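PDB 1ZWX: sphingomyelinase-c from Listeria ivanovii, which belongs to the endonuclease/exonuclease/phosphatase family of enzymes and has the two-sheet alpha/beta fold of the DNase I-like clan. Local coordinates for residues N219-Q223 / Y246-I250; R168-M172 / D195-N199; G122-D126 / Q153-I159. All coordinates share one frame; numbering follows the deposited sequence.

Contact 1 (N219-Q223 / Y246-I250)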
loop_
_atom_site.group_PDB
_atom_site.type_symbol
_atom_site.label_atom_id
_atom_site.label_comp_id
_atom_site.label_asym_id
_atom_site.label_seq_id
_atom_site.Cartn_x
_atom_site.Cartn_y
_atom_site.Cartn_z
ATOM N N ASN A 219 -4.375 -4.863 -20.208
ATOM C CA ASN A 219 -5.835 -4.863 -20.260
ATOM C C ASN A 219 -6.433 -4.242 -18.999
ATOM O O ASN A 219 -7.256 -4.859 -18.315
ATOM C CB ASN A 219 -6.379 -6.281 -20.477
ATOM N N PHE A 220 -5.996 -3.021 -18.701
ATOM C CA PHE A 220 -6.345 -2.354 -17.449
ATOM C C PHE A 220 -7.796 -1.915 -17.427
ATOM O O PHE A 220 -8.264 -1.290 -18.372
ATOM C CB PHE A 220 -5.443 -1.142 -17.214
ATOM C CG PHE A 220 -5.434 -0.680 -15.788
ATOM C CD1 PHE A 220 -4.686 -1.367 -14.832
ATOM C CD2 PHE A 220 -6.214 0.404 -15.385
ATOM C CE1 PHE A 220 -4.680 -0.951 -13.493
ATOM C CE2 PHE A 220 -6.235 0.818 -14.048
ATOM C CZ PHE A 220 -5.457 0.140 -13.106
ATOM N N ASN A 221 -8.507 -2.242 -16.352
ATOM C CA ASN A 221 -9.865 -1.739 -16.169
ATOM C C ASN A 221 -9.975 -0.649 -15.082
ATOM O O ASN A 221 -10.022 -0.935 -13.873
ATOM C CB ASN A 221 -10.840 -2.881 -15.910
ATOM C CG ASN A 221 -12.276 -2.413 -15.812
ATOM O OD1 ASN A 221 -13.137 -3.143 -15.333
ATOM N ND2 ASN A 221 -12.544 -1.202 -16.269
ATOM N N GLY A 222 -10.022 0.596 -15.546
ATOM C CA GLY A 222 -10.105 1.760 -14.675
ATOM C C GLY A 222 -11.509 2.103 -14.216
ATOM O O GLY A 222 -11.670 2.922 -13.318
ATOM N N GLN A 223 -12.523 1.487 -14.835
ATOM C CA GLN A 223 -13.927 1.679 -14.430
ATOM C C GLN A 223 -14.162 1.150 -13.015
ATOM O O GLN A 223 -15.112 1.531 -12.335
ATOM C CB GLN A 223 -14.888 1.044 -15.440
ATOM N N TYR A 246 -9.753 5.596 -8.132
ATOM C CA TYR A 246 -8.890 4.432 -8.364
ATOM C C TYR A 246 -7.469 4.860 -8.006
ATOM O O TYR A 246 -6.857 5.649 -8.723
ATOM C CB TYR A 246 -8.995 3.965 -9.835
ATOM C CG TYR A 246 -8.439 2.570 -10.052
ATOM C CD1 TYR A 246 -9.289 1.516 -10.378
ATOM C CD2 TYR A 246 -7.083 2.305 -9.900
ATOM C CE1 TYR A 246 -8.807 0.231 -10.564
ATOM C CE2 TYR A 246 -6.587 1.038 -10.050
ATOM C CZ TYR A 246 -7.454 -0.001 -10.407
ATOM O OH TYR A 246 -6.968 -1.275 -10.599
ATOM N N LEU A 247 -6.962 4.396 -6.862
ATOM C CA LEU A 247 -5.793 5.005 -6.224
ATOM C C LEU A 247 -4.671 4.017 -5.875
ATOM O O LEU A 247 -3.563 4.429 -5.501
ATOM C CB LEU A 247 -6.233 5.666 -4.905
ATOM C CG LEU A 247 -7.245 6.822 -5.005
ATOM C CD1 LEU A 247 -7.621 7.298 -3.588
ATOM C CD2 LEU A 247 -6.665 7.973 -5.838
ATOM N N ASP A 248 -5.001 2.726 -5.935
ATOM C CA ASP A 248 -4.087 1.653 -5.467
ATOM C C ASP A 248 -3.624 0.808 -6.678
ATOM O O ASP A 248 -4.423 0.355 -7.494
ATOM C CB ASP A 248 -4.781 0.745 -4.449
ATOM C CG ASP A 248 -5.280 1.495 -3.211
ATOM O OD1 ASP A 248 -6.398 2.050 -3.245
ATOM O OD2 ASP A 248 -4.561 1.473 -2.198
ATOM N N TYR A 249 -2.316 0.625 -6.763
ATOM C CA TYR A 249 -1.688 0.020 -7.933
ATOM C C TYR A 249 -0.511 -0.854 -7.541
ATOM O O TYR A 249 0.178 -0.595 -6.534
ATOM C CB TYR A 249 -1.087 1.113 -8.802
ATOM C CG TYR A 249 -2.062 2.196 -9.275
ATOM C CD1 TYR A 249 -2.174 3.400 -8.586
ATOM C CD2 TYR A 249 -2.823 2.006 -10.436
ATOM C CE1 TYR A 249 -3.067 4.416 -9.032
ATOM C CE2 TYR A 249 -3.727 3.005 -10.895
ATOM C CZ TYR A 249 -3.822 4.201 -10.180
ATOM O OH TYR A 249 -4.672 5.167 -10.655
ATOM N N ILE A 250 -0.220 -1.830 -8.401
ATOM C CA ILE A 250 1.073 -2.500 -8.342
ATOM C C ILE A 250 1.658 -2.508 -9.755
ATOM O O ILE A 250 1.121 -3.152 -10.627
ATOM C CB ILE A 250 1.014 -3.950 -7.773
ATOM C CG1 ILE A 250 0.209 -4.012 -6.437
ATOM C CG2 ILE A 250 2.443 -4.435 -7.537
ATOM C CD1 ILE A 250 -0.347 -5.404 -6.110
HETATM O O HOH W 1 -8.419 -2.835 -12.245
#
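Phe220 and Tyr246 approach from opposite directions and form an offset T-shaped (edge-to-face) pair, the edge of Phe220 aimed at the face of the phenol. The centroids lie 5.1 Å apart and the ring planes meet at 66°. Phe220 CZ leads, 3.4 Å from Tyr246 CZ, while Phe220 CE2 stands over the same phenol face near its rim. The leading carbon also comes within 3.3 Å of the oxygen, as measured from Phe220 CZ to Tyr246 OH. A second tyrosine adds to the packing: Phe220 CZ meets the edge of Tyr249 at 4.0 Å from its CE2. The loop backbone joins in where Asn221 O lies 3.7 Å from Tyr246 CE1, and Gly222 O is near CD1 of that ring. A water closes the polar side of the contact, donating to Asn221 O at 3.0 Å and to Tyr246 OH at 2.7 Å.

Both leading rings have CG opposite their own backbone nitrogen (chi1 -161° in Phe220, -164° in Tyr246), an extension that carries each across to the other segment. Farther out, Tyr200 lies against the Phe220 ring, and Asn264 and Val266 of strand 262-266 touch Phe220 and Tyr246 respectively. Tyr246 N is tied to Asn199 OD1, and Tyr249 OH to Val198 O, so both tyrosines are held from the neighbouring loop. In the fold, the loop between helices 203-212 and 233-238 is thereby laid against the entry to strand 248-252, an outermost strand of its sheet.

The loop is therefore joined to the residues leading into the strand by aromatic packing and a water bridge, with Tyr249 of the strand itself adding an edge. The phenol oxygen accepts from that water, which links the hydroxyl of Tyr246 to the loop carbonyl while its ring face receives hydrocarbon.

Contact 2 (R168-M172 / D195-N199)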
loop_
_atom_site.group_PDB
_atom_site.type_symbol
_atom_site.label_atom_id
_atom_site.label_comp_id
_atom_site.label_asym_id
_atom_site.label_seq_id
_atom_site.Cartn_x
_atom_site.Cartn_y
_atom_site.Cartn_z
ATOM N N ARG A 168 3.295 14.824 -4.316
ATOM C CA ARG A 168 3.301 13.431 -4.836
ATOM C C ARG A 168 4.334 13.258 -5.942
ATOM O O ARG A 168 4.998 12.242 -6.022
ATOM C CB ARG A 168 1.964 13.025 -5.383
ATOM C CG ARG A 168 0.946 12.674 -4.317
ATOM C CD ARG A 168 -0.255 12.050 -4.921
ATOM N NE ARG A 168 -1.138 12.987 -5.633
ATOM C CZ ARG A 168 -2.132 13.674 -5.077
ATOM N NH1 ARG A 168 -2.427 13.530 -3.771
ATOM N NH2 ARG A 168 -2.852 14.492 -5.855
ATOM N N ALA A 169 4.491 14.285 -6.781
ATOM C CA ALA A 169 5.474 14.249 -7.847
ATOM C C ALA A 169 6.887 14.214 -7.276
ATOM O O ALA A 169 7.741 13.470 -7.806
ATOM C CB ALA A 169 5.253 15.445 -8.840
ATOM N N GLU A 170 7.132 14.934 -6.171
ATOM C CA GLU A 170 8.444 14.944 -5.539
ATOM C C GLU A 170 8.676 13.578 -4.890
ATOM O O GLU A 170 9.787 13.017 -4.952
ATOM C CB GLU A 170 8.558 16.063 -4.499
ATOM C CG GLU A 170 9.948 16.333 -3.966
ATOM C CD GLU A 170 10.396 15.326 -2.865
ATOM O OE1 GLU A 170 11.609 15.183 -2.647
ATOM O OE2 GLU A 170 9.541 14.688 -2.231
ATOM N N GLN A 171 7.623 13.035 -4.288
ATOM C CA GLN A 171 7.736 11.710 -3.627
ATOM C C GLN A 171 7.976 10.606 -4.655
ATOM O O GLN A 171 8.762 9.703 -4.409
ATOM C CB GLN A 171 6.465 11.435 -2.807
ATOM C CG GLN A 171 6.427 12.362 -1.565
ATOM C CD GLN A 171 5.144 12.211 -0.773
ATOM O OE1 GLN A 171 4.193 11.614 -1.248
ATOM N NE2 GLN A 171 5.131 12.757 0.456
ATOM N N MET A 172 7.304 10.672 -5.805
ATOM C CA MET A 172 7.615 9.728 -6.886
ATOM C C MET A 172 9.079 9.812 -7.333
ATOM O O MET A 172 9.708 8.761 -7.575
ATOM C CB MET A 172 6.649 9.865 -8.059
ATOM C CG MET A 172 5.267 9.792 -7.587
ATOM S SD MET A 172 3.905 9.094 -8.433
ATOM C CE MET A 172 2.645 9.317 -7.177
ATOM N N ASP A 195 -0.735 2.579 -2.273
ATOM C CA ASP A 195 -1.735 3.626 -2.503
ATOM C C ASP A 195 -0.954 4.840 -2.985
ATOM O O ASP A 195 -0.267 5.550 -2.202
ATOM C CB ASP A 195 -2.486 3.912 -1.189
ATOM C CG ASP A 195 -3.487 5.065 -1.304
ATOM O OD1 ASP A 195 -3.615 5.687 -2.379
ATOM O OD2 ASP A 195 -4.190 5.282 -0.312
ATOM N N LEU A 196 -0.974 5.026 -4.306
ATOM C CA LEU A 196 -0.238 6.121 -4.934
ATOM C C LEU A 196 -1.014 7.454 -4.914
ATOM O O LEU A 196 -0.425 8.509 -5.246
ATOM C CB LEU A 196 0.188 5.760 -6.377
ATOM C CG LEU A 196 1.544 5.015 -6.490
ATOM C CD1 LEU A 196 2.711 5.901 -6.089
ATOM C CD2 LEU A 196 1.606 3.790 -5.618
ATOM N N ASN A 197 -2.299 7.395 -4.554
ATOM C CA ASN A 197 -3.127 8.613 -4.353
ATOM C C ASN A 197 -3.243 9.457 -5.656
ATOM O O ASN A 197 -3.448 10.666 -5.636
ATOM C CB ASN A 197 -2.609 9.423 -3.165
ATOM C CG ASN A 197 -3.411 9.172 -1.894
ATOM O OD1 ASN A 197 -4.652 9.139 -1.930
ATOM N ND2 ASN A 197 -2.729 8.987 -0.783
ATOM N N VAL A 198 -3.093 8.775 -6.786
ATOM C CA VAL A 198 -3.252 9.370 -8.112
ATOM C C VAL A 198 -4.378 8.607 -8.792
ATOM O O VAL A 198 -4.293 7.385 -8.984
ATOM C CB VAL A 198 -1.950 9.306 -8.917
ATOM C CG1 VAL A 198 -2.153 9.821 -10.395
ATOM C CG2 VAL A 198 -0.850 10.062 -8.216
ATOM N N ASN A 199 -5.458 9.323 -9.119
ATOM C CA ASN A 199 -6.624 8.736 -9.727
ATOM C C ASN A 199 -6.353 8.366 -11.200
ATOM O O ASN A 199 -5.782 9.164 -11.968
ATOM C CB ASN A 199 -7.823 9.709 -9.569
ATOM C CG ASN A 199 -9.150 9.090 -9.958
ATOM O OD1 ASN A 199 -9.355 7.877 -9.884
ATOM N ND2 ASN A 199 -10.076 9.940 -10.385
#
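Leu196, Asn197 and Val198 receive Arg168 and Met172 from one flank of helix 161-182. In the two-sheet alpha/beta fold of the DNase I-like clan, this joins the helix to the loop that follows strand 189-193. At the start of the loop, Asp195 OD1 accepts a weak bond from Asn197 N at 3.1 Å. Leu196 then directs CD1 at the end of Met172, with Met172 CE 3.6 Å from Leu196 CD1; Met172 has two conformers, so this contact is doubtful. Leu196 O meets the aliphatic part of the arginine, 3.6 Å from Arg168 CD.

Asn197 O lies over one face of the guanidinium, near its rim. Although Asn197 O is 3.3 Å from Arg168 NE, the angle is too poor for a hydrogen bond, and NE instead forms a salt bridge with Glu204. The other guanidinium nitrogens go to Gln153 O and Asp155, so the group is fixed by three partners, and the carboxylates of Glu204 and Asp155 probably balance the charge of this buried guanidinium. The Asn197 amide leads away from the helix to Thr152 O, and its side chain lies about 4 Å from a bound phosphate ion. At Val198 the contact returns to hydrocarbon: its CG2, opposite the carbonyl carbon, packs against CD at the bend the arginine makes about its CG-CD bond (chi3 -74°), with Val198 CG2 3.9 Å from Arg168 CD.

Contact 3 (G122-D126 / Q153-I159). Unlike the reference sequence in segment 153-159: Gln153 (reference Pro).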
loop_
_atom_site.group_PDB
_atom_site.type_symbol
_atom_site.label_atom_id
_atom_site.label_comp_id
_atom_site.label_asym_id
_atom_site.label_seq_id
_atom_site.Cartn_x
_atom_site.Cartn_y
_atom_site.Cartn_z
ATOM N N GLY A 122 6.034 16.897 2.640
ATOM C CA GLY A 122 4.697 16.436 3.039
ATOM C C GLY A 122 3.826 17.649 3.260
ATOM O O GLY A 122 4.349 18.751 3.456
ATOM N N GLY A 123 2.516 17.455 3.214
ATOM C CA GLY A 123 1.592 18.558 3.380
ATOM C C GLY A 123 0.333 18.217 4.138
ATOM O O GLY A 123 -0.115 17.052 4.142
ATOM N N GLY A 124 -0.236 19.230 4.816
ATOM C CA GLY A 124 -1.502 19.055 5.516
ATOM C C GLY A 124 -1.347 18.044 6.625
ATOM O O GLY A 124 -0.289 17.917 7.203
ATOM N N ALA A 125 -2.412 17.304 6.898
ATOM C CA ALA A 125 -2.408 16.312 7.980
ATOM C C ALA A 125 -1.367 15.243 7.774
ATOM O O ALA A 125 -0.958 14.572 8.742
ATOM C CB ALA A 125 -3.795 15.664 8.095
ATOM N N ASP A 126 -0.915 15.074 6.521
ATOM C CA ASP A 126 0.136 14.053 6.231
ATOM C C ASP A 126 1.472 14.359 6.872
ATOM O O ASP A 126 2.277 13.446 7.114
ATOM C CB ASP A 126 0.281 13.820 4.709
ATOM C CG ASP A 126 -0.653 12.737 4.228
ATOM O OD1 ASP A 126 -1.316 12.152 5.123
ATOM O OD2 ASP A 126 -0.746 12.439 3.024
ATOM N N GLN A 153 1.436 11.063 -0.407
ATOM C CA GLN A 153 0.596 12.202 -0.014
ATOM C C GLN A 153 -0.832 12.138 -0.544
ATOM O O GLN A 153 -1.046 11.962 -1.749
ATOM C CB GLN A 153 1.289 13.485 -0.538
ATOM C CG GLN A 153 0.454 14.775 -0.271
ATOM C CD GLN A 153 0.491 15.200 1.200
ATOM O OE1 GLN A 153 1.549 15.196 1.844
ATOM N NE2 GLN A 153 -0.665 15.587 1.727
ATOM N N ALA A 154 -1.818 12.370 0.348
ATOM C CA ALA A 154 -3.222 12.423 -0.043
ATOM C C ALA A 154 -3.620 13.864 -0.418
ATOM O O ALA A 154 -2.955 14.817 -0.014
ATOM C CB ALA A 154 -4.112 11.947 1.111
ATOM N N ASP A 155 -4.708 13.993 -1.178
ATOM C CA ASP A 155 -5.442 15.283 -1.242
ATOM C C ASP A 155 -5.950 15.580 0.193
ATOM O O ASP A 155 -6.382 14.639 0.898
ATOM C CB ASP A 155 -6.587 15.206 -2.276
ATOM C CG ASP A 155 -6.078 15.287 -3.722
ATOM O OD1 ASP A 155 -4.860 15.429 -3.942
ATOM O OD2 ASP A 155 -6.898 15.252 -4.655
ATOM N N ASP A 156 -5.853 16.856 0.623
ATOM C CA ASP A 156 -6.194 17.335 1.995
ATOM C C ASP A 156 -7.079 18.543 1.741
ATOM O O ASP A 156 -6.746 19.368 0.886
ATOM C CB ASP A 156 -4.927 17.799 2.729
ATOM C CG ASP A 156 -5.131 18.089 4.272
ATOM O OD1 ASP A 156 -5.779 19.091 4.691
ATOM O OD2 ASP A 156 -4.573 17.309 5.094
ATOM N N SER A 157 -8.178 18.677 2.477
ATOM C CA SER A 157 -8.995 19.895 2.384
ATOM C C SER A 157 -8.177 21.192 2.441
ATOM O O SER A 157 -8.450 22.133 1.696
ATOM C CB SER A 157 -10.036 19.898 3.509
ATOM O OG SER A 157 -10.966 18.879 3.235
ATOM N N LEU A 158 -7.166 21.223 3.295
ATOM C CA LEU A 158 -6.489 22.471 3.579
ATOM C C LEU A 158 -5.241 22.729 2.727
ATOM O O LEU A 158 -4.512 23.693 2.973
ATOM C CB LEU A 158 -6.167 22.575 5.057
ATOM C CG LEU A 158 -7.388 22.663 5.983
ATOM C CD1 LEU A 158 -6.946 22.975 7.414
ATOM C CD2 LEU A 158 -8.399 23.698 5.461
ATOM N N ILE A 159 -4.982 21.867 1.744
ATOM C CA ILE A 159 -3.936 22.170 0.746
ATOM C C ILE A 159 -4.534 22.063 -0.642
ATOM O O ILE A 159 -5.446 21.275 -0.873
ATOM C CB ILE A 159 -2.618 21.333 0.933
ATOM C CG1 ILE A 159 -2.820 19.864 0.535
ATOM C CG2 ILE A 159 -2.088 21.465 2.368
ATOM C CD1 ILE A 159 -1.639 18.975 0.809
HETATM O O HOH W 2 -3.183 15.586 3.778
#
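Gln153 extends CG away from its backbone N (chi1 176°) and then bends at chi2 (74°), which lays its amide beside the backbone of Gly123. There it makes a two-point clasp: Gly123 N donates to Gln153 OE1 at 2.8 Å, and Gln153 NE2 donates to Gly123 O at 2.9 Å. In both bonds the donor stands well above the plane of the accepting carbonyl. NE2 has a further acceptor in its own segment, Ala154 O at 3.0 Å, met in the carbonyl plane on a lone pair. With three bonds at its end, the amide is fixed in rotation. Asp156 likewise sets CG opposite its backbone N (chi1 -170°), so that Asp156 OD2 accepts from Ala125 N at 2.8 Å, from above the carboxylate plane.

These are two loops at one end of a sheet: 122-126 belongs to the connection between strands 111-118 and 132-140, while 153-159 leads from strand 143-151 into helix 161-182. The second loop folds through a type I beta turn from Asp156 to Ile159, and Asp156 OD1 accepts from Leu158 N in an Asx turn. One carboxylate thus shapes its own loop with one oxygen and holds the neighbouring loop with the other; OD2 also receives a bond from a water.

Asp126 reciprocates. Its OD2 accepts from Ala154 N at 2.9 Å, nearly along the C-O axis, and forms a salt bridge with Lys131. Ile159 packs its methyls on the glycine backbone, with Ile159 CD1 3.9 Å from Gly123 C and Ile159 CG2 3.8 Å from Gly124 N.

From the N terminus, contact 3 comes first, closing the excursion through strands 132-140 and 143-151 by tying the loop before them to the loop after. Helix 161-182 follows, and contact 2 closes the path from it through strand 189-193. Contact 1 then closes the passage through helix 233-238 to strand 248-252. The three run in series, with neither nesting nor crossing, yet neighbours touch. Arg168 joins contact 2 to contact 3 through Gln153 O and Asp155, while Val198 O and Asn199 OD1 join contact 2 to Tyr249 and Tyr246 of contact 1. Contacts 1 and 3 do not meet, their nearest atoms being about 7 Å apart; contact 2 links them, its loop bonded to contact 1 and its helix to contact 3.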